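Local coordinates for periplasmic binding protein/LacI transcriptional regulator (Clostridium phytofermentans, PDB 3BRS) that probably binds a sugar outside the membrane for uptake, as a solute receptor of the periplasmic-binding-protein family related to LacI regulators, at residues I94-G99 with F247-L252; D20-L25 with E46-Y51; K39-A44 with I62-D67. All coordinates share one frame; numbering follows the deposited sequence.

Contact 1: I94-G99 with F247-L252; sequences IVIDSG and FNIGYL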
loop_
_atom_site.group_PDB
_atom_site.type_symbol
_atom_site.label_atom_id
_atom_site.label_comp_id
_atom_site.label_asym_id
_atom_site.label_seq_id
_atom_site.Cartn_x
_atom_site.Cartn_y
_atom_site.Cartn_z
ATOM N N ILE A 94 -12.122 7.372 9.514
ATOM C CA ILE A 94 -12.008 6.270 8.513
ATOM C C ILE A 94 -10.563 5.942 8.258
ATOM O O ILE A 94 -9.737 6.828 7.942
ATOM C CB ILE A 94 -12.647 6.655 7.116
ATOM C CG1 ILE A 94 -14.008 7.138 7.312
ATOM C CG2 ILE A 94 -12.661 5.479 6.032
ATOM C CD1 ILE A 94 -14.748 6.314 8.269
ATOM N N VAL A 95 -10.191 4.687 8.440
ATOM C CA VAL A 95 -8.859 4.296 7.997
ATOM C C VAL A 95 -8.921 3.804 6.535
ATOM O O VAL A 95 -9.745 2.999 6.224
ATOM C CB VAL A 95 -8.185 3.381 8.895
ATOM C CG1 VAL A 95 -7.038 2.702 8.130
ATOM C CG2 VAL A 95 -7.639 4.175 10.141
ATOM N N ILE A 96 -8.101 4.391 5.639
ATOM C CA ILE A 96 -8.035 3.929 4.263
ATOM C C ILE A 96 -6.628 3.282 3.932
ATOM O O ILE A 96 -5.576 3.745 4.391
ATOM C CB ILE A 96 -8.240 5.091 3.355
ATOM C CG1 ILE A 96 -7.375 6.235 3.861
ATOM C CG2 ILE A 96 -9.771 5.400 3.152
ATOM C CD1 ILE A 96 -7.071 7.284 2.772
ATOM N N ASP A 97 -6.608 2.205 3.163
ATOM C CA ASP A 97 -5.331 1.549 2.795
ATOM C C ASP A 97 -4.555 0.880 3.923
ATOM O O ASP A 97 -4.332 -0.295 3.817
ATOM C CB ASP A 97 -4.453 2.552 2.060
ATOM C CG ASP A 97 -3.082 1.985 1.692
ATOM O OD1 ASP A 97 -3.036 0.935 1.066
ATOM O OD2 ASP A 97 -2.050 2.566 2.018
ATOM N N SER A 98 -4.210 1.566 5.036
ATOM C CA SER A 98 -3.136 1.055 5.911
ATOM C C SER A 98 -3.490 1.308 7.321
ATOM O O SER A 98 -3.609 2.470 7.688
ATOM C CB SER A 98 -1.803 1.709 5.635
ATOM O OG SER A 98 -0.764 0.850 6.122
ATOM N N GLY A 99 -3.734 0.235 8.086
ATOM C CA GLY A 99 -4.265 0.391 9.459
ATOM C C GLY A 99 -3.229 0.617 10.559
ATOM O O GLY A 99 -1.976 0.631 10.323
ATOM N N PHE A 247 -9.166 3.466 -6.619
ATOM C CA PHE A 247 -10.300 4.355 -6.852
ATOM C C PHE A 247 -11.413 4.018 -5.835
ATOM O O PHE A 247 -11.946 4.914 -5.117
ATOM C CB PHE A 247 -10.790 4.209 -8.318
ATOM C CG PHE A 247 -11.770 5.244 -8.685
ATOM C CD1 PHE A 247 -13.135 5.033 -8.460
ATOM C CD2 PHE A 247 -11.339 6.498 -9.192
ATOM C CE1 PHE A 247 -14.086 6.061 -8.771
ATOM C CE2 PHE A 247 -12.279 7.527 -9.501
ATOM C CZ PHE A 247 -13.637 7.301 -9.289
ATOM N N ASN A 248 -11.727 2.711 -5.718
ATOM C CA ASN A 248 -12.717 2.282 -4.757
ATOM C C ASN A 248 -12.369 2.508 -3.310
ATOM O O ASN A 248 -13.277 2.778 -2.530
ATOM C CB ASN A 248 -13.043 0.860 -4.975
ATOM C CG ASN A 248 -13.882 0.701 -6.221
ATOM O OD1 ASN A 248 -13.911 -0.340 -6.851
ATOM N ND2 ASN A 248 -14.526 1.791 -6.621
ATOM N N ILE A 249 -11.096 2.354 -2.923
ATOM C CA ILE A 249 -10.733 2.722 -1.534
ATOM C C ILE A 249 -11.114 4.132 -1.182
ATOM O O ILE A 249 -11.640 4.379 -0.053
ATOM C CB ILE A 249 -9.239 2.519 -1.229
ATOM C CG1 ILE A 249 -8.976 1.022 -1.162
ATOM C CG2 ILE A 249 -8.848 3.129 0.214
ATOM C CD1 ILE A 249 -7.503 0.593 -1.517
ATOM N N GLY A 250 -10.811 5.073 -2.084
ATOM C CA GLY A 250 -11.097 6.492 -1.814
ATOM C C GLY A 250 -12.574 6.818 -1.889
ATOM O O GLY A 250 -13.087 7.563 -1.073
ATOM N N TYR A 251 -13.243 6.298 -2.928
ATOM C CA TYR A 251 -14.621 6.491 -3.126
ATOM C C TYR A 251 -15.401 6.035 -1.861
ATOM O O TYR A 251 -16.111 6.822 -1.210
ATOM C CB TYR A 251 -15.048 5.792 -4.480
ATOM C CG TYR A 251 -16.464 6.129 -4.835
ATOM C CD1 TYR A 251 -17.534 5.543 -4.174
ATOM C CD2 TYR A 251 -16.730 7.115 -5.778
ATOM C CE1 TYR A 251 -18.874 5.939 -4.447
ATOM C CE2 TYR A 251 -18.042 7.534 -6.069
ATOM C CZ TYR A 251 -19.105 6.948 -5.417
ATOM O OH TYR A 251 -20.369 7.392 -5.775
ATOM N N LEU A 252 -15.236 4.775 -1.495
ATOM C CA LEU A 252 -15.950 4.185 -0.389
ATOM C C LEU A 252 -15.640 4.872 0.927
ATOM O O LEU A 252 -16.508 4.960 1.791
ATOM C CB LEU A 252 -15.617 2.663 -0.240
ATOM C CG LEU A 252 -15.824 1.746 -1.482
ATOM C CD1 LEU A 252 -15.405 0.250 -1.264
ATOM C CD2 LEU A 252 -17.219 1.824 -2.116
#
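I96, the last residue of strand 92-96, meets I249 of helix 246-262 where the two backbones come nearest, their CA atoms 6.5 Å apart. No hydrogen bond crosses the contact; aliphatic branches close to the main chain pack on each other and on nearby backbone atoms. The methyl CG2 of I249 rests 3.8 Å from I96 CB, and the side chains cross obliquely. The same methyl continues past the end of the strand and lies 3.8 Å from the backbone D97 N, where the chain begins to turn. In return, I96 CG2 packs against the helix backbone, 3.8 Å from I249 O.

The torsions explain this division of labour. I96 sets CG1 between its backbone N and carbonyl carbon (chi1 46°), which carries that longer arm off to one flank and leaves CB and the short branch to face the helix. I249 holds CG2 anti to its backbone N, pointing this methyl at the strand end; CG1 lies anti to the carbonyl carbon, and L25 and S272 also pack against I249. Beta-branching suits I96 to its extended strand, while at I249 the branch on CB puts a methyl close to the helix backbone, facing the strand end.

Beyond I96 the chain reverses tightly. D97 has phi 67° and psi -55°, and S98 N donates to I96 O at 2.7 Å, a classic gamma turn. K13 approaches D97 in a long, weak ion pair, while I94 packs on A257 and L260 further along the same helix. A helix laid over a parallel sheet, with the strand's carboxyl end opening into a loop, is typical of the alpha/beta lobes of periplasmic binding proteins, where such loops border the ligand cleft.

Contact 2: D20-L25 with E46-Y51; sequences DFWSVL and EKEEDY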
loop_
_atom_site.group_PDB
_atom_site.type_symbol
_atom_site.label_atom_id
_atom_site.label_comp_id
_atom_site.label_asym_id
_atom_site.label_seq_id
_atom_site.Cartn_x
_atom_site.Cartn_y
_atom_site.Cartn_z
ATOM N N ASP A 20 0.646 5.863 -8.976
ATOM C CA ASP A 20 -0.600 5.664 -9.575
ATOM C C ASP A 20 -1.601 5.170 -8.531
ATOM O O ASP A 20 -2.791 5.270 -8.752
ATOM C CB ASP A 20 -0.456 4.752 -10.794
ATOM C CG ASP A 20 -1.732 4.442 -11.407
ATOM O OD1 ASP A 20 -2.552 3.783 -10.746
ATOM O OD2 ASP A 20 -1.953 4.850 -12.569
ATOM N N PHE A 21 -1.137 4.655 -7.396
ATOM C CA PHE A 21 -2.048 4.331 -6.288
ATOM C C PHE A 21 -2.576 5.614 -5.627
ATOM O O PHE A 21 -3.771 5.765 -5.457
ATOM C CB PHE A 21 -1.362 3.513 -5.195
ATOM C CG PHE A 21 -2.299 3.042 -4.117
ATOM C CD1 PHE A 21 -2.473 3.766 -2.946
ATOM C CD2 PHE A 21 -2.995 1.835 -4.259
ATOM C CE1 PHE A 21 -3.384 3.334 -1.961
ATOM C CE2 PHE A 21 -3.861 1.400 -3.260
ATOM C CZ PHE A 21 -4.022 2.149 -2.105
ATOM N N TRP A 22 -1.670 6.480 -5.186
ATOM C CA TRP A 22 -2.103 7.637 -4.448
ATOM C C TRP A 22 -2.879 8.545 -5.337
ATOM O O TRP A 22 -3.846 9.178 -4.887
ATOM C CB TRP A 22 -0.958 8.369 -3.657
ATOM C CG TRP A 22 -0.444 7.413 -2.549
ATOM C CD1 TRP A 22 0.749 6.762 -2.540
ATOM C CD2 TRP A 22 -1.175 6.919 -1.408
ATOM N NE1 TRP A 22 0.846 5.931 -1.458
ATOM C CE2 TRP A 22 -0.321 5.993 -0.733
ATOM C CE3 TRP A 22 -2.447 7.174 -0.877
ATOM C CZ2 TRP A 22 -0.699 5.321 0.441
ATOM C CZ3 TRP A 22 -2.826 6.508 0.322
ATOM C CH2 TRP A 22 -1.953 5.566 0.939
ATOM N N SER A 23 -2.506 8.600 -6.604
ATOM C CA SER A 23 -3.219 9.491 -7.545
ATOM C C SER A 23 -4.645 9.077 -7.728
ATOM O O SER A 23 -5.487 9.915 -7.792
ATOM C CB SER A 23 -2.538 9.564 -8.922
ATOM O OG SER A 23 -1.222 10.080 -8.783
ATOM N N VAL A 24 -4.903 7.803 -7.938
ATOM C CA VAL A 24 -6.254 7.337 -8.218
ATOM C C VAL A 24 -7.180 7.314 -6.988
ATOM O O VAL A 24 -8.384 7.589 -7.096
ATOM C CB VAL A 24 -6.157 5.991 -8.888
ATOM C CG1 VAL A 24 -7.486 5.276 -8.926
ATOM C CG2 VAL A 24 -5.588 6.177 -10.330
ATOM N N LEU A 25 -6.593 7.045 -5.801
ATOM C CA LEU A 25 -7.307 7.061 -4.505
ATOM C C LEU A 25 -7.875 8.447 -4.332
ATOM O O LEU A 25 -9.034 8.650 -3.952
ATOM C CB LEU A 25 -6.312 6.766 -3.394
ATOM C CG LEU A 25 -7.024 6.571 -2.054
ATOM C CD1 LEU A 25 -6.557 5.330 -1.305
ATOM C CD2 LEU A 25 -6.852 7.805 -1.239
ATOM N N GLU A 46 5.635 14.649 2.443
ATOM C CA GLU A 46 6.269 14.517 1.154
ATOM C C GLU A 46 6.787 13.159 0.903
ATOM O O GLU A 46 6.981 12.791 -0.221
ATOM C CB GLU A 46 7.306 15.627 0.876
ATOM C CG GLU A 46 6.649 17.008 0.792
ATOM C CD GLU A 46 7.670 18.088 0.585
ATOM O OE1 GLU A 46 8.696 18.077 1.318
ATOM O OE2 GLU A 46 7.456 18.940 -0.304
ATOM N N LYS A 47 6.927 12.372 1.956
ATOM C CA LYS A 47 7.422 10.993 1.856
ATOM C C LYS A 47 6.544 10.078 2.632
ATOM O O LYS A 47 6.270 10.380 3.787
ATOM C CB LYS A 47 8.781 10.954 2.541
ATOM C CG LYS A 47 9.775 11.870 1.853
ATOM C CD LYS A 47 11.018 11.192 1.644
ATOM C CE LYS A 47 12.000 11.672 2.607
ATOM N NZ LYS A 47 12.724 12.776 1.885
ATOM N N GLU A 48 6.297 8.872 2.112
ATOM C CA GLU A 48 5.510 7.800 2.790
ATOM C C GLU A 48 5.876 7.436 4.205
ATOM O O GLU A 48 5.000 6.999 5.052
ATOM C CB GLU A 48 5.477 6.539 1.953
ATOM C CG GLU A 48 4.272 6.502 1.047
ATOM C CD GLU A 48 4.095 5.174 0.290
ATOM O OE1 GLU A 48 4.474 4.110 0.822
ATOM O OE2 GLU A 48 3.495 5.168 -0.829
ATOM N N GLU A 49 7.166 7.486 4.466
ATOM C CA GLU A 49 7.649 6.996 5.756
ATOM C C GLU A 49 7.729 8.076 6.787
ATOM O O GLU A 49 8.106 7.817 7.937
ATOM C CB GLU A 49 9.022 6.305 5.639
ATOM C CG GLU A 49 10.205 7.246 5.447
ATOM C CD GLU A 49 10.479 7.587 3.992
ATOM O OE1 GLU A 49 11.690 7.761 3.690
ATOM O OE2 GLU A 49 9.530 7.647 3.147
ATOM N N ASP A 50 7.411 9.320 6.420
ATOM C CA ASP A 50 7.585 10.402 7.384
ATOM C C ASP A 50 6.422 10.437 8.390
ATOM O O ASP A 50 5.608 11.348 8.466
ATOM C CB ASP A 50 7.768 11.709 6.609
ATOM C CG ASP A 50 8.362 12.782 7.442
ATOM O OD1 ASP A 50 8.587 12.597 8.662
ATOM O OD2 ASP A 50 8.632 13.872 6.876
ATOM N N TYR A 51 6.315 9.442 9.224
ATOM C CA TYR A 51 5.167 9.459 10.178
ATOM C C TYR A 51 5.177 10.674 11.144
ATOM O O TYR A 51 4.119 11.013 11.700
ATOM C CB TYR A 51 4.981 8.071 10.942
ATOM C CG TYR A 51 5.959 7.870 12.092
ATOM C CD1 TYR A 51 5.746 8.512 13.339
ATOM C CD2 TYR A 51 7.117 7.128 11.919
ATOM C CE1 TYR A 51 6.647 8.401 14.439
ATOM C CE2 TYR A 51 8.064 7.040 13.019
ATOM C CZ TYR A 51 7.781 7.674 14.248
ATOM O OH TYR A 51 8.591 7.587 15.344
#
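W22 gives its indole N-H to the carboxylate of E48: NE1 and OE2 are 2.8 Å apart, with an N-H...O angle of 151°. The oxygen sits at the edge of the indole, slightly tilted from the ring plane, whereas the donor comes to the carboxylate from well above its plane, 44° out of it. The two flat groups stand nearly perpendicular. One carboxylate oxygen therefore takes the indole N-H, while the other, OE1, is hydrogen-bonded to S172 OG, and both oxygens of a buried acid are engaged.

What places these groups lies one shell out. W22 holds CG anti to its carbonyl carbon (chi1 -65°), with the N-H edge turned to the loop. F21 directs its ring edge at the indole, with CD1 3.7 Å above the W22 plane and over its centre, which probably limits tilting of the large ring; V14 and D97 also touch it. Tryptophan suits the site because it combines a broad apolar surface with a single N-H at its rim. E48 CA is 10.5 Å from W22 CA, and the two long side chains span that distance, the glutamate extended beyond CG. A type I turn from K47 to D50 shapes the loop, closed by D50 N to K47 O at 3.1 Å.

At the helix start, D20 N is hydrogen-bonded to Q199 OE1, and D20 OD1 to S226 OG. The contact joins the beginning of helix 20-36 to the loop between strand 39-42 and helix 51-63, while F21, V24 and L25 carry helix 20-36 against P246, F247 and I249 at the start of helix 246-262.

Contact 3: K39-A44 with I62-D67; sequences KLEFMA and IKRKPD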
loop_
_atom_site.group_PDB
_atom_site.type_symbol
_atom_site.label_atom_id
_atom_site.label_comp_id
_atom_site.label_asym_id
_atom_site.label_seq_id
_atom_site.Cartn_x
_atom_site.Cartn_y
_atom_site.Cartn_z
ATOM N N LYS A 39 -17.315 19.001 1.370
ATOM C CA LYS A 39 -16.086 19.768 1.332
ATOM C C LYS A 39 -14.915 18.851 1.731
ATOM O O LYS A 39 -14.911 18.382 2.822
ATOM C CB LYS A 39 -16.169 21.009 2.225
ATOM C CG LYS A 39 -14.850 21.736 2.376
ATOM C CD LYS A 39 -15.028 23.171 2.885
ATOM C CE LYS A 39 -13.715 23.707 3.502
ATOM N NZ LYS A 39 -13.918 24.490 4.794
ATOM N N LEU A 40 -13.918 18.645 0.861
ATOM C CA LEU A 40 -12.812 17.661 1.071
ATOM C C LEU A 40 -11.464 18.366 0.870
ATOM O O LEU A 40 -11.194 18.902 -0.222
ATOM C CB LEU A 40 -12.882 16.529 0.041
ATOM C CG LEU A 40 -12.547 15.041 0.347
ATOM C CD1 LEU A 40 -12.104 14.311 -0.912
ATOM C CD2 LEU A 40 -11.631 14.706 1.568
ATOM N N GLU A 41 -10.628 18.383 1.917
ATOM C CA GLU A 41 -9.243 18.823 1.749
ATOM C C GLU A 41 -8.286 17.567 1.833
ATOM O O GLU A 41 -8.652 16.547 2.436
ATOM C CB GLU A 41 -8.908 19.962 2.762
ATOM C CG GLU A 41 -9.728 21.341 2.640
ATOM C CD GLU A 41 -9.483 22.354 3.837
ATOM O OE1 GLU A 41 -8.951 21.947 4.940
ATOM O OE2 GLU A 41 -9.806 23.610 3.675
ATOM N N PHE A 42 -7.100 17.623 1.179
ATOM C CA PHE A 42 -5.968 16.664 1.352
ATOM C C PHE A 42 -4.732 17.278 2.022
ATOM O O PHE A 42 -4.432 18.446 1.819
ATOM C CB PHE A 42 -5.579 16.129 0.002
ATOM C CG PHE A 42 -6.689 15.411 -0.678
ATOM C CD1 PHE A 42 -6.850 14.016 -0.495
ATOM C CD2 PHE A 42 -7.603 16.082 -1.460
ATOM C CE1 PHE A 42 -7.917 13.277 -1.146
ATOM C CE2 PHE A 42 -8.689 15.354 -2.093
ATOM C CZ PHE A 42 -8.828 13.937 -1.898
ATOM N N MET A 43 -4.080 16.530 2.883
ATOM C CA MET A 43 -2.896 16.979 3.592
ATOM C C MET A 43 -2.041 15.702 3.572
ATOM O O MET A 43 -2.601 14.661 3.774
ATOM C CB MET A 43 -3.210 17.357 5.077
ATOM C CG MET A 43 -4.361 18.416 5.308
ATOM S SD MET A 43 -4.563 18.868 7.067
ATOM C CE MET A 43 -3.067 19.566 7.744
ATOM N N ALA A 44 -0.719 15.765 3.336
ATOM C CA ALA A 44 0.087 14.553 3.268
ATOM C C ALA A 44 1.508 15.040 3.400
ATOM O O ALA A 44 1.804 16.204 3.029
ATOM C CB ALA A 44 -0.127 13.783 1.905
ATOM N N ILE A 62 -7.122 18.030 13.032
ATOM C CA ILE A 62 -7.994 18.127 14.196
ATOM C C ILE A 62 -8.327 19.579 14.535
ATOM O O ILE A 62 -9.479 19.864 14.788
ATOM C CB ILE A 62 -7.363 17.489 15.433
ATOM C CG1 ILE A 62 -7.227 15.952 15.258
ATOM C CG2 ILE A 62 -8.162 17.888 16.757
ATOM C CD1 ILE A 62 -6.241 15.379 16.240
ATOM N N LYS A 63 -7.337 20.471 14.538
ATOM C CA LYS A 63 -7.619 21.914 14.719
ATOM C C LYS A 63 -8.397 22.594 13.605
ATOM O O LYS A 63 -8.959 23.666 13.814
ATOM C CB LYS A 63 -6.340 22.709 14.960
ATOM C CG LYS A 63 -5.419 22.166 16.048
ATOM C CD LYS A 63 -5.868 22.567 17.434
ATOM C CE LYS A 63 -4.671 22.546 18.440
ATOM N NZ LYS A 63 -4.948 23.173 19.812
ATOM N N ARG A 64 -8.491 21.990 12.429
ATOM C CA ARG A 64 -9.430 22.519 11.419
ATOM C C ARG A 64 -10.893 22.163 11.668
ATOM O O ARG A 64 -11.752 22.654 10.984
ATOM C CB ARG A 64 -9.043 22.118 10.023
ATOM C CG ARG A 64 -7.724 22.754 9.587
ATOM C CD ARG A 64 -7.460 22.511 8.096
ATOM N NE ARG A 64 -6.023 22.739 7.787
ATOM C CZ ARG A 64 -5.541 22.651 6.563
ATOM N NH1 ARG A 64 -6.384 22.331 5.546
ATOM N NH2 ARG A 64 -4.232 22.865 6.369
ATOM N N LYS A 65 -11.201 21.311 12.661
ATOM C CA LYS A 65 -12.638 20.959 13.049
ATOM C C LYS A 65 -13.416 20.411 11.808
ATOM O O LYS A 65 -14.495 20.820 11.445
ATOM C CB LYS A 65 -13.339 22.091 13.828
ATOM C CG LYS A 65 -12.485 22.511 15.111
ATOM C CD LYS A 65 -13.178 23.363 16.114
ATOM C CE LYS A 65 -12.485 23.295 17.532
ATOM N NZ LYS A 65 -10.985 23.509 17.566
ATOM N N PRO A 66 -12.848 19.412 11.180
ATOM C CA PRO A 66 -13.617 18.641 10.146
ATOM C C PRO A 66 -14.632 17.675 10.853
ATOM O O PRO A 66 -14.588 17.484 12.109
ATOM C CB PRO A 66 -12.539 17.862 9.467
ATOM C CG PRO A 66 -11.564 17.537 10.783
ATOM C CD PRO A 66 -11.531 18.840 11.518
ATOM N N ASP A 67 -15.554 17.102 10.094
ATOM C CA ASP A 67 -16.472 16.121 10.616
ATOM C C ASP A 67 -15.811 14.732 10.612
ATOM O O ASP A 67 -16.114 13.859 11.444
ATOM C CB ASP A 67 -17.691 16.117 9.693
ATOM C CG ASP A 67 -18.565 17.351 9.873
ATOM O OD1 ASP A 67 -18.910 17.689 11.037
ATOM O OD2 ASP A 67 -18.845 17.985 8.846
HETATM O O HOH W 1 -5.095 21.545 2.985
#
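E41 OE1 is gripped by two groups: R64 NH1 at 2.7 Å in a salt bridge, and the hydroxyl of Y7 on the adjacent strand 7-11. The N-H...O angle of the arginine bond is 143°, so the bond is short but bent. Seen from the arginine, the oxygen lies in the guanidinium plane, at its edge; seen from the glutamate, the nitrogen stands 55° above the carboxylate plane. The two planes are almost at right angles, consistent with a one-oxygen, one-nitrogen bond and not the side-by-side, two-bond pairing that arginine can make with a carboxylate.

M43 supplies the second half of the contact. Its SD lies 3.9 Å above the guanidinium plane, over the centre, and its methyl CE is 3.8 Å from R64 NH2. The bend about CG-SD (chi3 59°) turns the methyl along the flat group, and thioether and guanidinium come from opposite directions. Methionine fits here because its flexible, polarisable end can lie on an arginine face while the residue also packs against L57 and E60 of helix 51-63. R64 reaches across with its chain extended from CG to NE. A water accepts from R64 NH1 at 3.0 Å and makes a weak bond to F42 O.

Just after R64, K65 adopts positive phi, and K65 N to I62 O at 3.1 Å closes the turn that leads through P66 toward the next strand. The chemistry therefore divides the guanidinium's needs: charge and hydrogen bonds at the rim, dispersion on a face. Because E41 and R64 lie toward the surface, the electrostatic gain is probably modest, but the tyrosine and the water should help hold the ion pair in one orientation.

Overall arrangement
All three contacts involve the lobe built on the parallel sheet. Contacts 1 and 2, with centres 13 Å apart, touch directly: I249 CG2 lies 3.5 Å from L25 CD1, and D97 OD2 lies 3.2 Å from W22 CH2, so the gamma turn, the helix start and the indole form one continuous packed region. Both probably lie near the cleft between the lobes, where relatives bind sugars; no ligand defines the site here. Contact 3 sits farther out, its centre about 16 Å from that of contact 1 and about 17 Å from that of contact 2. Strand 39-42 follows helix 20-36 directly, and contact 3 joins this outermost strand of the parallel sheet to the end of helix 51-63.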